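Local atomic coordinates of mannuronan C5-epimerase (Pseudomonas syringae pv. tomato, PDB entry 4NK6), a protein that epimerises beta-D-mannuronate residues to alpha-L-guluronate in the polysaccharide alginate and belongs to a periplasmic complex that channels the newly formed polymer toward the outer membrane. Residues 220-223 against 224-227; 176-179 against 180-183; 31-34 against 35-38; 103-106 against 107-110. All coordinates share one frame; numbering follows the deposited sequence.

Overall arrangement
The four contacts are local and share no helix or strand. Contacts 1, 2 and 3 lie on the surface; contact 4 is partly buried. Contact 1 is one short helix, held by its own backbone bonds. Contact 2 is an irregular loop with a type I turn, crossed by a salt bridge and bridging waters. Contact 3 belongs to the N-terminal extension and pairs a polar turn with apolar side chains that face the strands. Contact 4 joins helix 97-103 to strand 109-113 with an apolar inner side and a lysine-serine bond. Contacts 2 and 3 lie on opposite sides of the chain's centre, their own centres about 35 Å apart.

Contact 1: 220-223 against 224-227; sequences TPNT and AKVL
Thr223 places CG2 opposite its own backbone N, with OG1 on the other branch at a chi1 of -53°. Leu227 turns CG away from its carbonyl carbon (chi1 -69°). The two side chains therefore lie side by side and point the same way. Thr223 CG2 meets Leu227 CD1 at 3.6 Å. Asn222 and Lys225 also lie side by side, pointing the same way. The lysine chain bends at chi3, which brings its end alongside the Asn222 side chain. NZ of Lys225 stays 3.8 Å from OD1 of Asn222, so this pair is loose. Closer in, CG of Lys225 sits 3.2 Å from the carbonyl O of Asn222.

The backbone carries most of the order. Ala224 N donates to Thr220 O at 2.8 Å. Lys225 N follows with Pro221 O at 3.1 Å. Thr223 O takes two donors. Leu227 N reaches Thr223 O at 2.9 Å, nearly along the C=O axis. Val226 N, 3.1 Å from Thr223 O, stands above the carbonyl plane, not on a lone pair.

Outside the segments, the carboxylate of Glu66 takes hydrogen bonds with both Thr220 OG1 and Thr223 OG1. One acidic group thus holds the start of the helix to another part of the chain. Ala224 and Leu227 rest on Tyr219. The pattern is that of a short, two-turn surface alpha-helix, 221-227, with Thr220 at the N-cap position and proline in the first turn.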
ATOM      1  N   THR A 220      16.062   7.039   3.153  1.00 39.26           N
ATOM      2  CA  THR A 220      15.886   8.264   3.934  1.00 44.71           C
ATOM      3  C   THR A 220      16.557   9.416   3.191  1.00 46.42           C
ATOM      4  O   THR A 220      17.458   9.180   2.386  1.00 50.32           O
ATOM      5  CB  THR A 220      16.501   8.140   5.360  1.00 42.85           C
ATOM      6  OG1 THR A 220      17.891   7.803   5.259  1.00 43.34           O
ATOM      7  CG2 THR A 220      15.779   7.077   6.180  1.00 40.04           C
ATOM      8  N   PRO A 221      16.119  10.665   3.448  1.00 48.87           N
ATOM      9  CA  PRO A 221      16.691  11.814   2.732  1.00 48.34           C
ATOM     10  C   PRO A 221      18.227  11.869   2.772  1.00 53.93           C
ATOM     11  O   PRO A 221      18.843  12.031   1.722  1.00 55.53           O
ATOM     12  CB  PRO A 221      16.090  13.016   3.471  1.00 50.22           C
ATOM     13  CG  PRO A 221      14.775  12.512   3.990  1.00 48.34           C
ATOM     14  CD  PRO A 221      15.020  11.067   4.350  1.00 46.51           C
ATOM     15  N   ASN A 222      18.821  11.724   3.955  1.00 58.19           N
ATOM     16  CA  ASN A 222      20.279  11.767   4.099  1.00 66.64           C
ATOM     17  C   ASN A 222      21.015  10.718   3.268  1.00 60.08           C
ATOM     18  O   ASN A 222      21.991  11.026   2.593  1.00 58.72           O
ATOM     19  CB  ASN A 222      20.686  11.643   5.571  1.00 72.56           C
ATOM     20  CG  ASN A 222      20.367  12.892   6.371  1.00 79.04           C
ATOM     21  OD1 ASN A 222      20.247  13.986   5.816  1.00 77.60           O
ATOM     22  ND2 ASN A 222      20.235  12.737   7.684  1.00 81.92           N
ATOM     23  N   THR A 223      20.541   9.478   3.317  1.00 53.76           N
ATOM     24  CA  THR A 223      21.164   8.405   2.553  1.00 52.14           C
ATOM     25  C   THR A 223      20.907   8.556   1.054  1.00 53.29           C
ATOM     26  O   THR A 223      21.807   8.347   0.244  1.00 53.91           O
ATOM     27  CB  THR A 223      20.650   7.037   3.011  1.00 48.82           C
ATOM     28  OG1 THR A 223      20.809   6.912   4.431  1.00 48.40           O
ATOM     29  CG2 THR A 223      21.397   5.914   2.309  1.00 49.23           C
ATOM     30  N   ALA A 224      19.676   8.919   0.694  1.00 54.14           N
ATOM     31  CA  ALA A 224      19.301   9.080  -0.709  1.00 53.53           C
ATOM     32  C   ALA A 224      20.176  10.099  -1.437  1.00 63.37           C
ATOM     33  O   ALA A 224      20.590   9.868  -2.573  1.00 65.17           O
ATOM     34  CB  ALA A 224      17.831   9.464  -0.837  1.00 51.72           C
ATOM     35  N   LYS A 225      20.465  11.221  -0.784  1.00 62.66           N
ATOM     36  CA  LYS A 225      21.238  12.281  -1.423  1.00 66.32           C
ATOM     37  C   LYS A 225      22.658  11.812  -1.754  1.00 70.04           C
ATOM     38  O   LYS A 225      23.313  12.363  -2.637  1.00 74.61           O
ATOM     39  CB  LYS A 225      21.271  13.542  -0.550  1.00 67.90           C
ATOM     40  CG  LYS A 225      22.255  13.478   0.611  1.00 74.50           C
ATOM     41  CD  LYS A 225      22.404  14.819   1.323  1.00 78.79           C
ATOM     42  CE  LYS A 225      21.250  15.090   2.279  1.00 81.27           C
ATOM     43  NZ  LYS A 225      21.475  16.335   3.069  1.00 84.28           N
ATOM     44  N   VAL A 226      23.122  10.789  -1.046  1.00 67.83           N
ATOM     45  CA  VAL A 226      24.436  10.212  -1.304  1.00 64.59           C
ATOM     46  C   VAL A 226      24.336   9.100  -2.338  1.00 59.78           C
ATOM     47  O   VAL A 226      25.101   9.063  -3.294  1.00 59.69           O
ATOM     48  CB  VAL A 226      25.065   9.650  -0.015  1.00 63.10           C
ATOM     49  CG1 VAL A 226      26.329   8.861  -0.329  1.00 60.53           C
ATOM     50  CG2 VAL A 226      25.354  10.775   0.963  1.00 66.88           C
ATOM     51  N   LEU A 227      23.381   8.197  -2.138  1.00 61.09           N
ATOM     52  CA  LEU A 227      23.211   7.056  -3.030  1.00 61.95           C
ATOM     53  C   LEU A 227      22.542   7.431  -4.352  1.00 62.62           C
ATOM     54  O   LEU A 227      22.897   6.882  -5.398  1.00 54.75           O
ATOM     55  CB  LEU A 227      22.419   5.945  -2.337  1.00 56.03           C
ATOM     56  CG  LEU A 227      23.130   5.237  -1.183  1.00 51.06           C
ATOM     57  CD1 LEU A 227      22.300   4.062  -0.702  1.00 47.75           C
ATOM     58  CD2 LEU A 227      24.514   4.780  -1.617  1.00 50.57           C
TER

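Contact 2: 176-179 against 180-183; sequences YRTP and DEFR
Glu181 OE2 accepts from Arg177 NH2 at a short 2.5 Å, the tighter half of a two-pronged salt bridge. The carboxylate uses its syn lone pair. The oxygen lies almost in the guanidinium plane, and the two flat groups are nearly coplanar, 21° apart. The second prong, Arg177 NE to Glu181 OE1, is weak at 3.3 Å. Glu181 is extended, with CG anti to its backbone N (chi1 174°), which carries the carboxylate back to Arg177. On the way, Glu181 CB packs against Thr178 CG2 at 3.6 Å.

Three waters bridge the two halves of the loop, round the type I turn from Thr178 to Glu181. One water accepts from Arg177 N, and its O lies 2.6 Å from Glu181 OE1. Another sits between Thr178 O and Glu181 O. Their protons cannot serve every acceptor in reach. The O of a third water accepts from Asp180 N at 2.9 Å and is bonded to Thr178 OG1.

At the base of the loop, Tyr176 CD1 lies over the centre of one face of the Arg183 guanidinium, 4.1 Å above its plane. The ring is turned steeply against that group. Arg183 is fixed by Asp243, Gly205 O and Ala174 O, and Asp243 also accepts from Tyr176 N. Pro179 touches Trp245, and Asp180 bonds to Asn207. The loop thus bridges strands 172-173 and 186-188 while leaning on the loops around 205-207 and 243-245.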
ATOM      1  N   TYR A 176      -2.519 -11.101  14.253  1.00 29.08           N
ATOM      2  CA  TYR A 176      -2.343  -9.797  14.880  1.00 31.44           C
ATOM      3  C   TYR A 176      -2.842  -9.791  16.314  1.00 35.16           C
ATOM      4  O   TYR A 176      -3.905 -10.330  16.599  1.00 37.44           O
ATOM      5  CB  TYR A 176      -3.073  -8.706  14.096  1.00 29.96           C
ATOM      6  CG  TYR A 176      -3.026  -7.398  14.819  1.00 30.89           C
ATOM      7  CD1 TYR A 176      -1.852  -6.658  14.852  1.00 30.08           C
ATOM      8  CD2 TYR A 176      -4.136  -6.917  15.510  1.00 31.78           C
ATOM      9  CE1 TYR A 176      -1.784  -5.466  15.533  1.00 31.89           C
ATOM     10  CE2 TYR A 176      -4.073  -5.713  16.206  1.00 36.89           C
ATOM     11  CZ  TYR A 176      -2.888  -4.998  16.208  1.00 33.74           C
ATOM     12  OH  TYR A 176      -2.785  -3.808  16.874  1.00 35.30           O
ATOM     13  N   ARG A 177      -2.078  -9.170  17.211  1.00 31.29           N
ATOM     14  CA  ARG A 177      -2.489  -9.038  18.607  1.00 34.33           C
ATOM     15  C   ARG A 177      -2.339  -7.615  19.142  1.00 36.84           C
ATOM     16  O   ARG A 177      -3.221  -7.109  19.816  1.00 34.53           O
ATOM     17  CB  ARG A 177      -1.687  -9.991  19.507  1.00 39.40           C
ATOM     18  CG  ARG A 177      -2.004 -11.460  19.299  1.00 46.51           C
ATOM     19  CD  ARG A 177      -1.281 -12.351  20.306  1.00 50.64           C
ATOM     20  NE  ARG A 177       0.161 -12.425  20.084  1.00 44.94           N
ATOM     21  CZ  ARG A 177       0.904 -13.485  20.394  1.00 51.06           C
ATOM     22  NH1 ARG A 177       0.335 -14.561  20.929  1.00 50.91           N
ATOM     23  NH2 ARG A 177       2.212 -13.475  20.164  1.00 46.88           N
ATOM     24  N   THR A 178      -1.211  -6.975  18.868  1.00 31.23           N
ATOM     25  CA  THR A 178      -0.942  -5.675  19.468  1.00 32.88           C
ATOM     26  C   THR A 178      -0.030  -4.870  18.530  1.00 37.54           C
ATOM     27  O   THR A 178       0.712  -5.462  17.741  1.00 34.13           O
ATOM     28  CB  THR A 178      -0.355  -5.855  20.908  1.00 38.06           C
ATOM     29  OG1 THR A 178      -0.381  -4.612  21.614  1.00 45.11           O
ATOM     30  CG2 THR A 178       1.066  -6.380  20.873  1.00 36.29           C
ATOM     31  N   PRO A 179      -0.122  -3.524  18.564  1.00 32.89           N
ATOM     32  CA  PRO A 179       0.635  -2.711  17.595  1.00 31.63           C
ATOM     33  C   PRO A 179       2.157  -2.891  17.618  1.00 32.17           C
ATOM     34  O   PRO A 179       2.781  -2.894  16.559  1.00 33.58           O
ATOM     35  CB  PRO A 179       0.285  -1.269  17.997  1.00 30.64           C
ATOM     36  CG  PRO A 179      -1.063  -1.384  18.673  1.00 36.09           C
ATOM     37  CD  PRO A 179      -1.015  -2.693  19.403  1.00 34.70           C
ATOM     38  N   ASP A 180       2.751  -3.041  18.796  1.00 35.75           N
ATOM     39  CA  ASP A 180       4.210  -2.996  18.905  1.00 38.33           C
ATOM     40  C   ASP A 180       4.910  -4.354  18.890  1.00 37.00           C
ATOM     41  O   ASP A 180       6.123  -4.421  19.017  1.00 38.91           O
ATOM     42  CB  ASP A 180       4.631  -2.207  20.153  1.00 41.28           C
ATOM     43  CG  ASP A 180       4.199  -0.748  20.094  1.00 44.62           C
ATOM     44  OD1 ASP A 180       4.205  -0.156  18.998  1.00 50.75           O
ATOM     45  OD2 ASP A 180       3.846  -0.193  21.144  1.00 50.12           O
ATOM     46  N   GLU A 181       4.153  -5.434  18.748  1.00 35.46           N
ATOM     47  CA  GLU A 181       4.760  -6.755  18.688  1.00 35.69           C
ATOM     48  C   GLU A 181       5.351  -6.966  17.299  1.00 33.59           C
ATOM     49  O   GLU A 181       4.642  -6.840  16.305  1.00 30.72           O
ATOM     50  CB  GLU A 181       3.712  -7.832  18.977  1.00 36.45           C
ATOM     51  CG  GLU A 181       4.216  -9.255  18.799  1.00 37.27           C
ATOM     52  CD  GLU A 181       3.136 -10.291  19.040  1.00 44.66           C
ATOM     53  OE1 GLU A 181       1.965 -10.052  18.666  1.00 42.74           O
ATOM     54  OE2 GLU A 181       3.460 -11.351  19.605  1.00 52.01           O
ATOM     55  N   PHE A 182       6.642  -7.275  17.230  1.00 29.67           N
ATOM     56  CA  PHE A 182       7.293  -7.500  15.942  1.00 30.98           C
ATOM     57  C   PHE A 182       6.581  -8.589  15.136  1.00 32.80           C
ATOM     58  O   PHE A 182       6.251  -9.652  15.671  1.00 32.92           O
ATOM     59  CB  PHE A 182       8.775  -7.897  16.131  1.00 31.71           C
ATOM     60  CG  PHE A 182       9.392  -8.495  14.883  1.00 31.75           C
ATOM     61  CD1 PHE A 182       9.976  -7.679  13.925  1.00 28.74           C
ATOM     62  CD2 PHE A 182       9.352  -9.869  14.650  1.00 31.55           C
ATOM     63  CE1 PHE A 182      10.522  -8.219  12.760  1.00 29.55           C
ATOM     64  CE2 PHE A 182       9.886 -10.413  13.482  1.00 34.72           C
ATOM     65  CZ  PHE A 182      10.476  -9.582  12.538  1.00 30.91           C
ATOM     66  N   ARG A 183       6.335  -8.320  13.854  1.00 31.25           N
ATOM     67  CA  ARG A 183       5.922  -9.357  12.915  1.00 33.29           C
ATOM     68  C   ARG A 183       6.742  -9.181  11.646  1.00 30.36           C
ATOM     69  O   ARG A 183       7.033  -8.052  11.247  1.00 31.93           O
ATOM     70  CB  ARG A 183       4.413  -9.288  12.610  1.00 33.06           C
ATOM     71  CG  ARG A 183       3.531  -9.433  13.855  1.00 34.19           C
ATOM     72  CD  ARG A 183       2.062  -9.674  13.505  1.00 33.24           C
ATOM     73  NE  ARG A 183       1.518  -8.638  12.629  1.00 31.60           N
ATOM     74  CZ  ARG A 183       0.360  -8.742  11.978  1.00 32.28           C
ATOM     75  NH1 ARG A 183      -0.395  -9.831  12.101  1.00 29.91           N
ATOM     76  NH2 ARG A 183      -0.048  -7.755  11.202  1.00 27.01           N
TER
HETATM   77  O   HOH W   1       0.552  -8.604  16.978  1.00 31.46           O
HETATM   78  O   HOH W   2       1.939  -6.640  15.732  1.00 29.24           O
HETATM   79  O   HOH W   3       1.592  -2.937  21.477  1.00 39.43           O

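Contact 3: 31-34 against 35-38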
ATOM      1  N   PRO A  31      -5.032   4.189 -17.766  1.00 46.61           N
ATOM      2  CA  PRO A  31      -3.921   3.337 -18.192  1.00 47.01           C
ATOM      3  C   PRO A  31      -4.412   1.949 -18.577  1.00 47.87           C
ATOM      4  O   PRO A  31      -5.320   1.409 -17.939  1.00 43.58           O
ATOM      5  CB  PRO A  31      -3.048   3.241 -16.932  1.00 43.69           C
ATOM      6  CG  PRO A  31      -3.376   4.464 -16.153  1.00 42.64           C
ATOM      7  CD  PRO A  31      -4.816   4.758 -16.424  1.00 39.37           C
ATOM      8  N   ASP A  32      -3.813   1.392 -19.621  1.00 44.21           N
ATOM      9  CA  ASP A  32      -4.099   0.038 -20.060  1.00 48.64           C
ATOM     10  C   ASP A  32      -3.509  -0.931 -19.032  1.00 46.55           C
ATOM     11  O   ASP A  32      -2.380  -0.753 -18.598  1.00 46.73           O
ATOM     12  CB  ASP A  32      -3.490  -0.165 -21.454  1.00 53.97           C
ATOM     13  CG  ASP A  32      -3.593  -1.587 -21.941  1.00 62.16           C
ATOM     14  OD1 ASP A  32      -4.532  -2.300 -21.532  1.00 63.43           O
ATOM     15  OD2 ASP A  32      -2.727  -1.992 -22.743  1.00 71.23           O
ATOM     16  N   LEU A  33      -4.284  -1.934 -18.627  1.00 48.61           N
ATOM     17  CA  LEU A  33      -3.842  -2.877 -17.597  1.00 49.31           C
ATOM     18  C   LEU A  33      -3.454  -4.234 -18.183  1.00 50.65           C
ATOM     19  O   LEU A  33      -2.974  -5.118 -17.464  1.00 48.78           O
ATOM     20  CB  LEU A  33      -4.946  -3.089 -16.559  1.00 41.77           C
ATOM     21  CG  LEU A  33      -5.500  -1.854 -15.849  1.00 46.06           C
ATOM     22  CD1 LEU A  33      -6.662  -2.249 -14.948  1.00 42.07           C
ATOM     23  CD2 LEU A  33      -4.407  -1.167 -15.051  1.00 36.92           C
ATOM     24  N   SER A  34      -3.669  -4.392 -19.485  1.00 51.38           N
ATOM     25  CA  SER A  34      -3.575  -5.696 -20.138  1.00 51.90           C
ATOM     26  C   SER A  34      -2.187  -6.338 -20.102  1.00 54.97           C
ATOM     27  O   SER A  34      -2.066  -7.559 -20.216  1.00 54.74           O
ATOM     28  CB  SER A  34      -4.083  -5.614 -21.581  1.00 53.27           C
ATOM     29  OG  SER A  34      -3.200  -4.861 -22.390  1.00 56.21           O
ATOM     30  N   GLY A  35      -1.146  -5.526 -19.955  1.00 50.31           N
ATOM     31  CA  GLY A  35       0.204  -6.047 -19.819  1.00 46.83           C
ATOM     32  C   GLY A  35       0.610  -6.461 -18.401  1.00 45.02           C
ATOM     33  O   GLY A  35       1.685  -7.031 -18.208  1.00 52.25           O
ATOM     34  N   TYR A  36      -0.231  -6.191 -17.405  1.00 43.21           N
ATOM     35  CA  TYR A  36       0.103  -6.551 -16.020  1.00 41.52           C
ATOM     36  C   TYR A  36      -0.397  -7.952 -15.649  1.00 46.96           C
ATOM     37  O   TYR A  36      -1.466  -8.115 -15.046  1.00 44.96           O
ATOM     38  CB  TYR A  36      -0.412  -5.492 -15.032  1.00 45.03           C
ATOM     39  CG  TYR A  36       0.044  -4.086 -15.375  1.00 42.47           C
ATOM     40  CD1 TYR A  36       1.371  -3.821 -15.703  1.00 44.57           C
ATOM     41  CD2 TYR A  36      -0.862  -3.031 -15.417  1.00 42.06           C
ATOM     42  CE1 TYR A  36       1.786  -2.536 -16.047  1.00 44.04           C
ATOM     43  CE2 TYR A  36      -0.454  -1.742 -15.755  1.00 39.66           C
ATOM     44  CZ  TYR A  36       0.865  -1.501 -16.064  1.00 43.73           C
ATOM     45  OH  TYR A  36       1.262  -0.226 -16.396  1.00 45.84           O
ATOM     46  N   THR A  37       0.390  -8.958 -16.023  1.00 46.49           N
ATOM     47  CA  THR A  37       0.015 -10.360 -15.855  1.00 46.85           C
ATOM     48  C   THR A  37       1.177 -11.165 -15.284  1.00 49.10           C
ATOM     49  O   THR A  37       2.336 -10.748 -15.361  1.00 45.16           O
ATOM     50  CB  THR A  37      -0.374 -11.020 -17.201  1.00 45.91           C
ATOM     51  OG1 THR A  37       0.803 -11.216 -17.987  1.00 47.47           O
ATOM     52  CG2 THR A  37      -1.367 -10.167 -17.979  1.00 56.24           C
ATOM     53  N   THR A  38       0.863 -12.331 -14.728  1.00 52.73           N
ATOM     54  CA  THR A  38       1.887 -13.207 -14.171  1.00 46.99           C
ATOM     55  C   THR A  38       2.868 -13.681 -15.245  1.00 48.55           C
ATOM     56  O   THR A  38       4.062 -13.823 -14.982  1.00 46.20           O
ATOM     57  CB  THR A  38       1.263 -14.424 -13.441  1.00 52.75           C
ATOM     58  OG1 THR A  38       0.419 -13.963 -12.376  1.00 54.31           O
ATOM     59  CG2 THR A  38       2.346 -15.328 -12.858  1.00 46.40           C
TER
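Leu33 and Tyr36 meet across the turn, their side chains crossing at about a right angle. Leu33 CD2 lies 4.0 Å from Tyr36 CD2. The tyrosine ring reaches back along the backbone of Asp32 and Leu33. Tyr36 CE2 comes within 3.6 Å of Asp32 O, and that oxygen meets the ring obliquely. The placing follows from chi1 of Tyr36, -53°, which sets CG opposite the carbonyl carbon and beside the backbone N. Separately, Thr37 CG2 touches Ser34 O at 3.5 Å.

The next shell holds this backbone in its bend. Tyr36 N donates to Leu33 O at 2.9 Å and closes a type I beta turn. The donor stands above the carbonyl plane. Asp32 braces the turn from the chain just before it. Asp32 OD1 accepts from Ser34 N at 3.1 Å, an Asx turn, met from above the carboxylate plane. Asp32 OD2 accepts from Ser34 OG at 2.9 Å, close to that plane on the syn side. Both carboxylate oxygens thus grip the same serine. Tyr36 is also the centre of an inverse gamma turn, closed by a weak bond from Thr37 N to Gly35 O.

Further out, Thr37 OG1 bonds to Ala40 N and caps helix 38-41. Tyr36 meets the ring of Trp235 edge-to-face. Pro31, Leu33 and Tyr36 touch Ile281 of strand 281-288, and Pro31 and Leu33 also reach Phe308 of strand 306-308. The N-terminal extension is thereby laid against the beta-helix just before helix 38-41.

Contact 4: 103-106 against 107-110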
ATOM      1  N   LYS A 103      22.095 -24.112   0.087  1.00 51.95           N
ATOM      2  CA  LYS A 103      23.340 -23.475   0.520  1.00 55.13           C
ATOM      3  C   LYS A 103      23.330 -23.008   1.985  1.00 50.57           C
ATOM      4  O   LYS A 103      24.364 -23.005   2.644  1.00 53.23           O
ATOM      5  CB  LYS A 103      23.682 -22.303  -0.411  1.00 56.88           C
ATOM      6  CG  LYS A 103      25.073 -21.717  -0.209  1.00 59.77           C
ATOM      7  CD  LYS A 103      26.158 -22.683  -0.675  1.00 61.74           C
ATOM      8  N   VAL A 104      22.164 -22.621   2.491  1.00 48.73           N
ATOM      9  CA  VAL A 104      22.048 -22.130   3.866  1.00 48.20           C
ATOM     10  C   VAL A 104      21.825 -23.275   4.856  1.00 53.39           C
ATOM     11  O   VAL A 104      21.016 -24.168   4.597  1.00 51.28           O
ATOM     12  CB  VAL A 104      20.896 -21.104   3.978  1.00 44.96           C
ATOM     13  CG1 VAL A 104      20.729 -20.596   5.409  1.00 40.16           C
ATOM     14  CG2 VAL A 104      21.139 -19.944   3.023  1.00 44.05           C
ATOM     15  N   PRO A 105      22.546 -23.255   5.991  1.00 56.05           N
ATOM     16  CA  PRO A 105      22.376 -24.271   7.040  1.00 55.39           C
ATOM     17  C   PRO A 105      20.928 -24.403   7.498  1.00 46.58           C
ATOM     18  O   PRO A 105      20.231 -23.403   7.600  1.00 43.77           O
ATOM     19  CB  PRO A 105      23.245 -23.740   8.182  1.00 52.78           C
ATOM     20  CG  PRO A 105      24.321 -22.977   7.490  1.00 52.34           C
ATOM     21  CD  PRO A 105      23.644 -22.323   6.306  1.00 52.47           C
ATOM     22  N   LYS A 106      20.497 -25.635   7.753  1.00 49.74           N
ATOM     23  CA  LYS A 106      19.124 -25.939   8.159  1.00 53.06           C
ATOM     24  C   LYS A 106      18.603 -25.065   9.315  1.00 49.92           C
ATOM     25  O   LYS A 106      17.432 -24.661   9.323  1.00 47.21           O
ATOM     26  CB  LYS A 106      19.012 -27.428   8.518  1.00 63.14           C
ATOM     27  CG  LYS A 106      17.595 -27.917   8.813  1.00 69.80           C
ATOM     28  CD  LYS A 106      17.574 -29.429   9.075  1.00 76.11           C
ATOM     29  CE  LYS A 106      16.172 -29.930   9.431  1.00 76.66           C
ATOM     30  NZ  LYS A 106      15.203 -29.802   8.300  1.00 74.29           N
ATOM     31  N   GLN A 107      19.470 -24.758  10.278  1.00 45.72           N
ATOM     32  CA  GLN A 107      19.064 -23.945  11.424  1.00 49.63           C
ATOM     33  C   GLN A 107      18.610 -22.537  11.029  1.00 43.92           C
ATOM     34  O   GLN A 107      17.886 -21.886  11.784  1.00 47.90           O
ATOM     35  CB  GLN A 107      20.182 -23.861  12.472  1.00 54.22           C
ATOM     36  CG  GLN A 107      21.358 -22.988  12.065  1.00 59.75           C
ATOM     37  CD  GLN A 107      22.510 -23.048  13.055  1.00 66.32           C
ATOM     38  OE1 GLN A 107      22.339 -22.791  14.250  1.00 65.68           O
ATOM     39  NE2 GLN A 107      23.691 -23.396  12.560  1.00 67.52           N
ATOM     40  N   PHE A 108      19.021 -22.065   9.855  1.00 40.90           N
ATOM     41  CA  PHE A 108      18.627 -20.717   9.413  1.00 40.31           C
ATOM     42  C   PHE A 108      17.558 -20.737   8.321  1.00 40.15           C
ATOM     43  O   PHE A 108      16.801 -19.778   8.160  1.00 40.98           O
ATOM     44  CB  PHE A 108      19.849 -19.933   8.933  1.00 42.66           C
ATOM     45  CG  PHE A 108      20.894 -19.743   9.996  1.00 45.72           C
ATOM     46  CD1 PHE A 108      20.525 -19.389  11.285  1.00 41.30           C
ATOM     47  CD2 PHE A 108      22.240 -19.922   9.711  1.00 42.72           C
ATOM     48  CE1 PHE A 108      21.480 -19.216  12.283  1.00 45.43           C
ATOM     49  CE2 PHE A 108      23.204 -19.750  10.704  1.00 44.84           C
ATOM     50  CZ  PHE A 108      22.817 -19.391  11.991  1.00 41.77           C
ATOM     51  N   LEU A 109      17.513 -21.827   7.565  1.00 44.91           N
ATOM     52  CA  LEU A 109      16.528 -21.985   6.499  1.00 43.62           C
ATOM     53  C   LEU A 109      16.266 -23.474   6.305  1.00 43.65           C
ATOM     54  O   LEU A 109      17.108 -24.196   5.790  1.00 44.25           O
ATOM     55  CB  LEU A 109      17.031 -21.356   5.196  1.00 39.62           C
ATOM     56  CG  LEU A 109      16.064 -21.416   4.011  1.00 44.58           C
ATOM     57  CD1 LEU A 109      14.708 -20.818   4.382  1.00 36.46           C
ATOM     58  CD2 LEU A 109      16.650 -20.709   2.792  1.00 41.22           C
ATOM     59  N   SER A 110      15.092 -23.924   6.730  1.00 45.20           N
ATOM     60  CA  SER A 110      14.799 -25.349   6.819  1.00 44.98           C
ATOM     61  C   SER A 110      13.568 -25.728   6.008  1.00 48.39           C
ATOM     62  O   SER A 110      12.549 -25.041   6.065  1.00 43.75           O
ATOM     63  CB  SER A 110      14.579 -25.722   8.290  1.00 51.36           C
ATOM     64  OG  SER A 110      14.068 -27.035   8.423  1.00 58.15           O
TER
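The Phe108 ring is met obliquely by Pro105, whose CB lies 4.2 Å from Phe108 CD2. Gln107 CG sits over the centre of one face of the Phe108 ring, 3.6 Å above its plane. Gln107 reaches that spot because its CG stands between the backbone N and the carbonyl carbon (chi1 73°). Val104 works on the inner side. Val104 CG1 lies 3.7 Å from Phe108 CB and 3.8 Å from Leu109 CB, so one methyl fills the angle between two residues. The valine crosses both side chains at about a right angle.

Pro105 O ties the turn together. Phe108 N donates to Pro105 O at 2.9 Å from above the carbonyl plane. Leu109 N donates to Pro105 O at 3.1 Å and lies in that plane. The second bond spans five residues, as in an alpha turn. It brings the chain round before it straightens into a strand.

On the far side, Lys106 runs alongside Ser110. Its chain is extended until chi4, where it bends (66°) and turns NZ toward the serine. Lys106 NZ donates to Ser110 OG at 3.0 Å. The lysine CA also makes a CA-H...O contact with Leu109 O.

Leu109 packs on Leu100 and Val101 of helix 97-103, the helix that ends just before Val104. Val104 touches Ile53 of strand 52-57 and Ile88 of strand 86-91. Phe108 and Ser110 make backbone bonds with Arg120 and Val118. The turn thus links helix 97-103 to strand 109-113, which pairs antiparallel with strand 116-119.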